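Local coordinates for AbiEi antitoxin C-terminal domain-containing protein (Mycobacterium tuberculosis, PDB 1ZEL), which is of unknown function but probably binds DNA through winged-helix elements and carries a domain of the AbiEi antitoxin family, at residues 112-116 with 209-213; 200-205 with 287-292; 187-192 with 233-238. All coordinates share one frame; numbering follows the deposited sequence. Where two conformers were deposited one is given.

Overall arrangement
Following the chain from its N terminus, the segments come in the order 112-116, 187-192, 200-205, 209-213, 233-238 and 287-292. Interaction 1 closes the first loop, bringing the end of helix 106-113 back to helix 207-212. Interaction 3 opens inside that loop and closes beyond it, on helix 228-240. Interaction 2 opens later still and closes last, on the C-terminal helix 288-296. All three loops therefore cross and none nests. They also touch: Tyr115 and Leu116 meet Leu203, Val211 packs on Leu238, and Ile190 fits against Trp200 and Leu203. Together the three contacts join helices 106-113, 183-192, 200-203, 207-212 and 228-240 to the C-terminal helix 288-296 through shared apolar packing.

Interaction 1 (112-116 with 209-213); sequences HLGYL and DLVAD. With NA (sodium ion), chain C.
Tyr115 lays its ring over the backbone of Leu210, so that Leu210 CA sits 3.9 Å from the ring centroid in a CH-pi contact, while Leu210 CD1 touches ring atom CE1 at 3.6 Å. This is the tight, buried part. With CG anti to its own carbonyl carbon (chi1 -49°), the phenol points at the end of helix 207-212, where Tyr115 OH donates a hydrogen bond to Asp213 OD2 at 2.4 Å, so short that the exact length is doubtful. A tyrosine suits this place because it is apolar over its face and polar at its tip. The outer side is looser. Gly114, whose positive phi ends helix 106-113 in a Schellman motif, meets Asp209 mainly through a water that donates to Gly114 O (2.7 Å) and Asp209 OD2 (2.6 Å). Asp209 stands its carboxylate at 81° to the tyrosine ring and binds sodium through OD1 (2.2 Å) and its backbone O. Asp213 chelates the ion with both carboxylate oxygens, and Arg167 also belongs to the site. Asp213 OD2 is thus shared by phenol and sodium, and both would draw charge from the carboxylate, probably easing the closeness of two acidic groups.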
loop_
_atom_site.group_PDB
_atom_site.type_symbol
_atom_site.label_atom_id
_atom_site.label_comp_id
_atom_site.label_asym_id
_atom_site.label_seq_id
_atom_site.Cartn_x
_atom_site.Cartn_y
_atom_site.Cartn_z
ATOM N N HIS A 112 -6.439 -4.662 -3.411
ATOM C CA HIS A 112 -7.164 -5.415 -2.397
ATOM C C HIS A 112 -8.640 -5.023 -2.288
ATOM O O HIS A 112 -9.452 -5.850 -1.880
ATOM C CB HIS A 112 -6.449 -5.319 -1.048
ATOM C CG HIS A 112 -5.101 -5.983 -1.032
ATOM N ND1 HIS A 112 -4.940 -7.344 -1.214
ATOM C CD2 HIS A 112 -3.858 -5.478 -0.837
ATOM C CE1 HIS A 112 -3.652 -7.644 -1.158
ATOM N NE2 HIS A 112 -2.973 -6.529 -0.928
ATOM N N LEU A 113 -8.972 -3.787 -2.665
ATOM C CA LEU A 113 -10.353 -3.308 -2.707
ATOM C C LEU A 113 -11.054 -3.853 -3.951
ATOM O O LEU A 113 -12.296 -3.857 -4.030
ATOM C CB LEU A 113 -10.402 -1.771 -2.725
ATOM C CG LEU A 113 -10.114 -1.001 -1.431
ATOM C CD1 LEU A 113 -10.067 0.528 -1.672
ATOM C CD2 LEU A 113 -11.134 -1.373 -0.342
ATOM N N GLY A 114 -10.264 -4.330 -4.906
ATOM C CA GLY A 114 -10.822 -5.068 -6.056
ATOM C C GLY A 114 -10.974 -4.289 -7.344
ATOM O O GLY A 114 -11.656 -4.750 -8.268
ATOM N N TYR A 115 -10.274 -3.156 -7.451
ATOM C CA TYR A 115 -10.438 -2.280 -8.614
ATOM C C TYR A 115 -9.395 -2.488 -9.711
ATOM O O TYR A 115 -9.367 -1.721 -10.678
ATOM C CB TYR A 115 -10.500 -0.802 -8.179
ATOM C CG TYR A 115 -11.470 -0.549 -7.043
ATOM C CD1 TYR A 115 -11.089 0.168 -5.905
ATOM C CD2 TYR A 115 -12.738 -1.073 -7.078
ATOM C CE1 TYR A 115 -11.979 0.367 -4.865
ATOM C CE2 TYR A 115 -13.637 -0.876 -6.025
ATOM C CZ TYR A 115 -13.248 -0.163 -4.935
ATOM O OH TYR A 115 -14.115 0.022 -3.891
ATOM N N LEU A 116 -8.560 -3.520 -9.601
ATOM C CA LEU A 116 -7.506 -3.719 -10.588
ATOM C C LEU A 116 -7.551 -5.099 -11.192
ATOM O O LEU A 116 -7.710 -6.099 -10.484
ATOM C CB LEU A 116 -6.100 -3.459 -9.997
ATOM C CG LEU A 116 -5.709 -2.075 -9.476
ATOM C CD1 LEU A 116 -4.303 -2.078 -8.939
ATOM C CD2 LEU A 116 -5.819 -1.011 -10.561
ATOM N N ASP A 209 -17.186 0.670 -10.288
ATOM C CA ASP A 209 -17.060 -0.163 -9.099
ATOM C C ASP A 209 -16.542 0.685 -7.929
ATOM O O ASP A 209 -17.089 0.636 -6.832
ATOM C CB ASP A 209 -16.106 -1.331 -9.400
ATOM C CG ASP A 209 -16.197 -2.475 -8.382
ATOM O OD1 ASP A 209 -16.920 -2.360 -7.360
ATOM O OD2 ASP A 209 -15.546 -3.513 -8.629
ATOM N N LEU A 210 -15.491 1.465 -8.165
ATOM C CA LEU A 210 -14.914 2.320 -7.113
ATOM C C LEU A 210 -15.917 3.348 -6.582
ATOM O O LEU A 210 -16.150 3.479 -5.362
ATOM C CB LEU A 210 -13.660 3.013 -7.664
ATOM C CG LEU A 210 -13.047 4.194 -6.901
ATOM C CD1 LEU A 210 -12.580 3.826 -5.526
ATOM C CD2 LEU A 210 -11.874 4.765 -7.693
ATOM N N VAL A 211 -16.546 4.042 -7.518
ATOM C CA VAL A 211 -17.430 5.161 -7.219
ATOM C C VAL A 211 -18.656 4.704 -6.429
ATOM O O VAL A 211 -19.076 5.380 -5.497
ATOM C CB VAL A 211 -17.827 5.879 -8.536
ATOM C CG1 VAL A 211 -19.035 6.789 -8.326
ATOM C CG2 VAL A 211 -16.641 6.679 -9.067
ATOM N N ALA A 212 -19.223 3.559 -6.799
ATOM C CA ALA A 212 -20.305 2.950 -6.025
ATOM C C ALA A 212 -19.939 2.656 -4.553
ATOM O O ALA A 212 -20.828 2.547 -3.707
ATOM C CB ALA A 212 -20.801 1.668 -6.716
ATOM N N ASP A 213 -18.652 2.544 -4.249
ATOM C CA ASP A 213 -18.193 2.216 -2.885
ATOM C C ASP A 213 -17.825 3.418 -2.043
ATOM O O ASP A 213 -17.399 3.234 -0.903
ATOM C CB ASP A 213 -16.973 1.271 -2.908
ATOM C CG ASP A 213 -17.280 -0.050 -3.589
ATOM O OD1 ASP A 213 -18.467 -0.391 -3.703
ATOM O OD2 ASP A 213 -16.355 -0.743 -4.058
HETATM NA NA NA C . -18.077 -1.417 -5.681
HETATM O O HOH W 1 -14.139 -5.351 -7.407
#

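Interaction 2 (200-205 with 287-292); sequences WADLVP and LVVPLL
Trp200 and Leu287 lead a helix-to-helix packing contact in which helix 200-203, continued by a 3-10 turn, lies against the start of the C-terminal helix 288-296. The joint is apolar throughout. Trp200 can be followed outward from its backbone. Its CB meets Leu291 CD1 at 3.4 Å, and CG lies by Leu287 CD1. At the ring fusion CD2 and CE2 are each 3.7 Å from Leu287 CD2, a methyl perched above the centre of the indole and only 12° off the normal of the six-membered ring, in a CH-pi contact. NE1 turns elsewhere and is satisfied by Pro194 O. Farther out, CZ3 approaches Val288 CG2 obliquely at 4.3 Å, and the outermost atom, CH2, rests on Ile190 of helix 183-192. The broad indole suits a place where one residue must meet two helices. Leu287, at the N-cap position, reaches it because its CG is anti to the backbone N (chi1 173°), which sets CD2 over the ring and CD1 beside Trp200 CB and CG. Asp285 supports that helix start by accepting the N-H groups of Leu287, Val288 and Val289. Leu291, one turn on, also presses CD1 against Ala201 N, where the small alanine lets the helices come close. Val204, compact and branched at CB, fills the next step: its CG1 faces Val288 CG1, while its CG2 is wedged between Leu291 CB and Leu292 CD2, at 3.9 Å from each.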
loop_
_atom_site.group_PDB
_atom_site.type_symbol
_atom_site.label_atom_id
_atom_site.label_comp_id
_atom_site.label_asym_id
_atom_site.label_seq_id
_atom_site.Cartn_x
_atom_site.Cartn_y
_atom_site.Cartn_z
ATOM N N TRP A 200 -3.018 3.251 -14.062
ATOM C CA TRP A 200 -4.268 3.892 -14.490
ATOM C C TRP A 200 -5.072 3.061 -15.485
ATOM O O TRP A 200 -6.287 2.943 -15.349
ATOM C CB TRP A 200 -3.997 5.291 -15.060
ATOM C CG TRP A 200 -3.848 6.313 -13.985
ATOM C CD1 TRP A 200 -2.688 6.762 -13.448
ATOM C CD2 TRP A 200 -4.905 6.962 -13.276
ATOM N NE1 TRP A 200 -2.946 7.685 -12.468
ATOM C CE2 TRP A 200 -4.304 7.833 -12.346
ATOM C CE3 TRP A 200 -6.295 6.922 -13.364
ATOM C CZ2 TRP A 200 -5.052 8.648 -11.480
ATOM C CZ3 TRP A 200 -7.040 7.728 -12.507
ATOM C CH2 TRP A 200 -6.411 8.590 -11.586
ATOM N N ALA A 201 -4.405 2.479 -16.470
ATOM C CA ALA A 201 -5.116 1.677 -17.486
ATOM C C ALA A 201 -5.791 0.470 -16.852
ATOM O O ALA A 201 -6.831 0.024 -17.311
ATOM C CB ALA A 201 -4.179 1.245 -18.632
ATOM N N ASP A 202 -5.195 -0.047 -15.783
ATOM C CA ASP A 202 -5.734 -1.176 -15.031
ATOM C C ASP A 202 -6.934 -0.737 -14.168
ATOM O O ASP A 202 -7.832 -1.530 -13.870
ATOM C CB ASP A 202 -4.618 -1.724 -14.139
ATOM C CG ASP A 202 -4.615 -3.231 -14.045
ATOM O OD1 ASP A 202 -4.658 -3.727 -12.916
ATOM O OD2 ASP A 202 -4.534 -3.919 -15.084
ATOM N N LEU A 203 -6.931 0.523 -13.751
ATOM C CA LEU A 203 -7.986 1.024 -12.867
ATOM C C LEU A 203 -9.208 1.512 -13.650
ATOM O O LEU A 203 -10.340 1.228 -13.271
ATOM C CB LEU A 203 -7.460 2.165 -11.990
ATOM C CG LEU A 203 -8.504 2.914 -11.141
ATOM C CD1 LEU A 203 -9.030 2.017 -10.007
ATOM C CD2 LEU A 203 -7.906 4.170 -10.588
ATOM N N VAL A 204 -8.970 2.251 -14.733
ATOM C CA VAL A 204 -10.043 3.043 -15.354
ATOM C C VAL A 204 -11.264 2.245 -15.817
ATOM O O VAL A 204 -12.354 2.802 -15.818
ATOM C CB VAL A 204 -9.567 4.046 -16.448
ATOM C CG1 VAL A 204 -8.765 5.175 -15.810
ATOM C CG2 VAL A 204 -8.750 3.355 -17.561
ATOM N N PRO A 205 -11.102 0.960 -16.210
ATOM C CA PRO A 205 -12.309 0.184 -16.544
ATOM C C PRO A 205 -13.216 -0.083 -15.349
ATOM O O PRO A 205 -14.380 -0.446 -15.535
ATOM C CB PRO A 205 -11.734 -1.149 -17.044
ATOM C CG PRO A 205 -10.361 -0.788 -17.523
ATOM C CD PRO A 205 -9.892 0.147 -16.444
ATOM N N LEU A 287 -6.310 11.802 -19.533
ATOM C CA LEU A 287 -5.973 10.537 -18.909
ATOM C C LEU A 287 -7.081 9.491 -18.911
ATOM O O LEU A 287 -6.896 8.419 -19.453
ATOM C CB LEU A 287 -5.481 10.783 -17.481
ATOM C CG LEU A 287 -5.203 9.597 -16.551
ATOM C CD1 LEU A 287 -4.016 8.808 -17.043
ATOM C CD2 LEU A 287 -4.924 10.179 -15.179
ATOM N N VAL A 288 -8.202 9.785 -18.269
ATOM C CA VAL A 288 -9.206 8.768 -18.014
ATOM C C VAL A 288 -9.847 8.299 -19.327
ATOM O O VAL A 288 -9.680 7.136 -19.715
ATOM C CB VAL A 288 -10.231 9.242 -16.969
ATOM C CG1 VAL A 288 -11.391 8.255 -16.833
ATOM C CG2 VAL A 288 -9.532 9.414 -15.597
ATOM N N VAL A 289 -10.524 9.207 -20.033
ATOM C CA VAL A 289 -11.141 8.864 -21.335
ATOM C C VAL A 289 -10.106 8.449 -22.415
ATOM O O VAL A 289 -10.265 7.408 -23.062
ATOM C CB VAL A 289 -12.166 9.945 -21.784
ATOM C CG1 VAL A 289 -12.866 9.541 -23.078
ATOM C CG2 VAL A 289 -13.210 10.127 -20.700
ATOM N N PRO A 290 -9.007 9.203 -22.564
ATOM C CA PRO A 290 -7.946 8.743 -23.479
ATOM C C PRO A 290 -7.401 7.316 -23.241
ATOM O O PRO A 290 -7.119 6.605 -24.220
ATOM C CB PRO A 290 -6.834 9.773 -23.257
ATOM C CG PRO A 290 -7.562 10.984 -22.822
ATOM C CD PRO A 290 -8.656 10.496 -21.950
ATOM N N LEU A 291 -7.230 6.900 -21.979
ATOM C CA LEU A 291 -6.900 5.502 -21.682
ATOM C C LEU A 291 -8.019 4.548 -22.059
ATOM O O LEU A 291 -7.747 3.489 -22.615
ATOM C CB LEU A 291 -6.562 5.268 -20.207
ATOM C CG LEU A 291 -5.180 5.724 -19.758
ATOM C CD1 LEU A 291 -5.029 5.482 -18.283
ATOM C CD2 LEU A 291 -4.049 5.041 -20.542
ATOM N N LEU A 292 -9.260 4.899 -21.714
ATOM C CA LEU A 292 -10.415 4.070 -22.077
ATOM C C LEU A 292 -10.512 3.887 -23.590
ATOM O O LEU A 292 -10.917 2.827 -24.083
ATOM C CB LEU A 292 -11.699 4.689 -21.543
ATOM C CG LEU A 292 -11.850 4.570 -20.034
ATOM C CD1 LEU A 292 -13.052 5.335 -19.609
ATOM C CD2 LEU A 292 -11.984 3.085 -19.655
#

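Interaction 3 (187-192 with 233-238); sequences LVQIAT and RASYLL
Leu187 starts the contact by sliding its side chain past that of Leu237 in the opposite direction, where the helical segments 187-192 and 233-238 cross at 120°, their axes 8.8 Å apart at closest approach. Its CD2 rests on Ala234 CB at 3.7 Å, and CD1 reaches Leu238 CD2, so one branched leucine meets residues from two successive turns of the partner helix. Ile190, a turn later, crosses Leu237 obliquely. Its CG1 lies between the backbone N and the carbonyl carbon (chi1 67°), and from there it touches Leu237 CD1 at 4.0 Å. Ala191 stands at the closest approach of the backbones. Ala191 CB lies 3.5 Å from Ala234 N and 3.8 Å from Ala234 CB, and two alanines face to face are what allow the helices to draw together. The carbonyl of Ala191 is seized by Arg233: NE donates to Ala191 O over 2.6 Å with a nearly straight bond, lying in both the carbonyl plane and the guanidinium plane. A bend at chi3 (-76°) swings the guanidinium across the end of helix 183-192. Thr192 completes the walk. Its hydroxyl folds back onto Val188 O, which it and Thr192 N approach from opposite faces, while its own carbonyl O takes a weak bond from Arg233 NH2, which also bonds weakly to Ala191 O. NH1 of the same arginine holds Arg263 O in strand 262-264. A buried apolar crossing thus ends in a cationic group held edge-on to carbonyls at a helix C-terminus, where a positive charge should be welcome to the helix dipole.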
loop_
_atom_site.group_PDB
_atom_site.type_symbol
_atom_site.label_atom_id
_atom_site.label_comp_id
_atom_site.label_asym_id
_atom_site.label_seq_id
_atom_site.Cartn_x
_atom_site.Cartn_y
_atom_site.Cartn_z
ATOM N N LEU A 187 -9.586 7.355 -3.841
ATOM C CA LEU A 187 -10.071 8.209 -4.910
ATOM C C LEU A 187 -9.491 9.608 -4.703
ATOM O O LEU A 187 -9.043 10.261 -5.659
ATOM C CB LEU A 187 -11.602 8.255 -4.925
ATOM C CG LEU A 187 -12.277 8.905 -6.136
ATOM C CD1 LEU A 187 -13.644 8.251 -6.412
ATOM C CD2 LEU A 187 -12.422 10.441 -5.892
ATOM N N VAL A 188 -9.515 10.089 -3.466
ATOM C CA VAL A 188 -8.972 11.428 -3.209
ATOM C C VAL A 188 -7.467 11.474 -3.495
ATOM O O VAL A 188 -6.959 12.459 -4.024
ATOM C CB VAL A 188 -9.303 11.931 -1.808
ATOM C CG1 VAL A 188 -8.577 13.244 -1.536
ATOM C CG2 VAL A 188 -10.844 12.121 -1.692
ATOM N N GLN A 189 -6.769 10.393 -3.182
ATOM C CA GLN A 189 -5.335 10.339 -3.439
ATOM C C GLN A 189 -5.061 10.515 -4.923
ATOM O O GLN A 189 -4.250 11.347 -5.326
ATOM C CB GLN A 189 -4.746 8.999 -2.988
ATOM C CG GLN A 189 -3.233 8.913 -3.264
ATOM C CD GLN A 189 -2.734 7.500 -3.368
ATOM O OE1 GLN A 189 -3.225 6.614 -2.688
ATOM N NE2 GLN A 189 -1.731 7.280 -4.215
ATOM N N ILE A 190 -5.734 9.714 -5.743
ATOM C CA ILE A 190 -5.405 9.706 -7.160
ATOM C C ILE A 190 -5.954 10.967 -7.887
ATOM O O ILE A 190 -5.420 11.369 -8.921
ATOM C CB ILE A 190 -5.881 8.387 -7.794
ATOM C CG1 ILE A 190 -7.401 8.312 -7.800
ATOM C CG2 ILE A 190 -5.365 7.192 -6.957
ATOM C CD1 ILE A 190 -7.935 7.064 -8.537
ATOM N N ALA A 191 -7.009 11.579 -7.350
ATOM C CA ALA A 191 -7.478 12.883 -7.870
ATOM C C ALA A 191 -6.500 14.001 -7.474
ATOM O O ALA A 191 -6.180 14.889 -8.283
ATOM C CB ALA A 191 -8.886 13.200 -7.330
ATOM N N THR A 192 -6.022 13.958 -6.238
ATOM C CA THR A 192 -5.116 15.002 -5.743
ATOM C C THR A 192 -3.781 14.958 -6.464
ATOM O O THR A 192 -3.253 16.021 -6.883
ATOM C CB THR A 192 -4.909 14.895 -4.208
ATOM O OG1 THR A 192 -6.166 15.066 -3.557
ATOM C CG2 THR A 192 -3.924 15.950 -3.688
ATOM N N ARG A 233 -10.984 17.082 -10.116
ATOM C CA ARG A 233 -10.655 15.731 -10.546
ATOM C C ARG A 233 -11.457 14.640 -9.852
ATOM O O ARG A 233 -11.910 13.682 -10.509
ATOM C CB ARG A 233 -9.149 15.487 -10.474
ATOM C CG ARG A 233 -8.403 16.410 -11.416
ATOM C CD ARG A 233 -7.007 15.946 -11.682
ATOM N NE ARG A 233 -6.147 16.223 -10.555
ATOM C CZ ARG A 233 -5.284 17.229 -10.484
ATOM N NH1 ARG A 233 -5.164 18.097 -11.480
ATOM N NH2 ARG A 233 -4.539 17.360 -9.396
ATOM N N ALA A 234 -11.697 14.803 -8.552
ATOM C CA ALA A 234 -12.462 13.794 -7.803
ATOM C C ALA A 234 -13.894 13.762 -8.281
ATOM O O ALA A 234 -14.506 12.696 -8.397
ATOM C CB ALA A 234 -12.421 14.098 -6.292
ATOM N N SER A 235 -14.437 14.948 -8.540
ATOM C CA SER A 235 -15.810 15.055 -9.004
ATOM C C SER A 235 -15.970 14.473 -10.399
ATOM O O SER A 235 -16.972 13.798 -10.689
ATOM C CB SER A 235 -16.305 16.497 -8.945
ATOM O OG SER A 235 -16.175 16.983 -7.630
ATOM N N TYR A 236 -14.979 14.722 -11.255
ATOM C CA TYR A 236 -14.929 14.116 -12.582
ATOM C C TYR A 236 -14.814 12.578 -12.545
ATOM O O TYR A 236 -15.364 11.886 -13.408
ATOM C CB TYR A 236 -13.736 14.683 -13.352
ATOM C CG TYR A 236 -13.631 14.153 -14.755
ATOM C CD1 TYR A 236 -14.567 14.506 -15.720
ATOM C CD2 TYR A 236 -12.583 13.312 -15.128
ATOM C CE1 TYR A 236 -14.478 14.033 -17.025
ATOM C CE2 TYR A 236 -12.492 12.828 -16.436
ATOM C CZ TYR A 236 -13.441 13.188 -17.372
ATOM O OH TYR A 236 -13.340 12.719 -18.664
ATOM N N LEU A 237 -14.080 12.045 -11.569
ATOM C CA LEU A 237 -14.052 10.579 -11.357
ATOM C C LEU A 237 -15.445 10.031 -11.002
ATOM O O LEU A 237 -15.873 8.991 -11.531
ATOM C CB LEU A 237 -12.979 10.184 -10.303
ATOM C CG LEU A 237 -11.505 10.334 -10.769
ATOM C CD1 LEU A 237 -10.545 10.065 -9.606
ATOM C CD2 LEU A 237 -11.143 9.428 -11.963
ATOM N N LEU A 238 -16.194 10.748 -10.166
ATOM C CA LEU A 238 -17.571 10.327 -9.896
ATOM C C LEU A 238 -18.378 10.265 -11.180
ATOM O O LEU A 238 -19.106 9.303 -11.400
ATOM C CB LEU A 238 -18.268 11.222 -8.874
ATOM C CG LEU A 238 -17.745 11.192 -7.430
ATOM C CD1 LEU A 238 -18.675 11.928 -6.479
ATOM C CD2 LEU A 238 -17.532 9.783 -6.950
#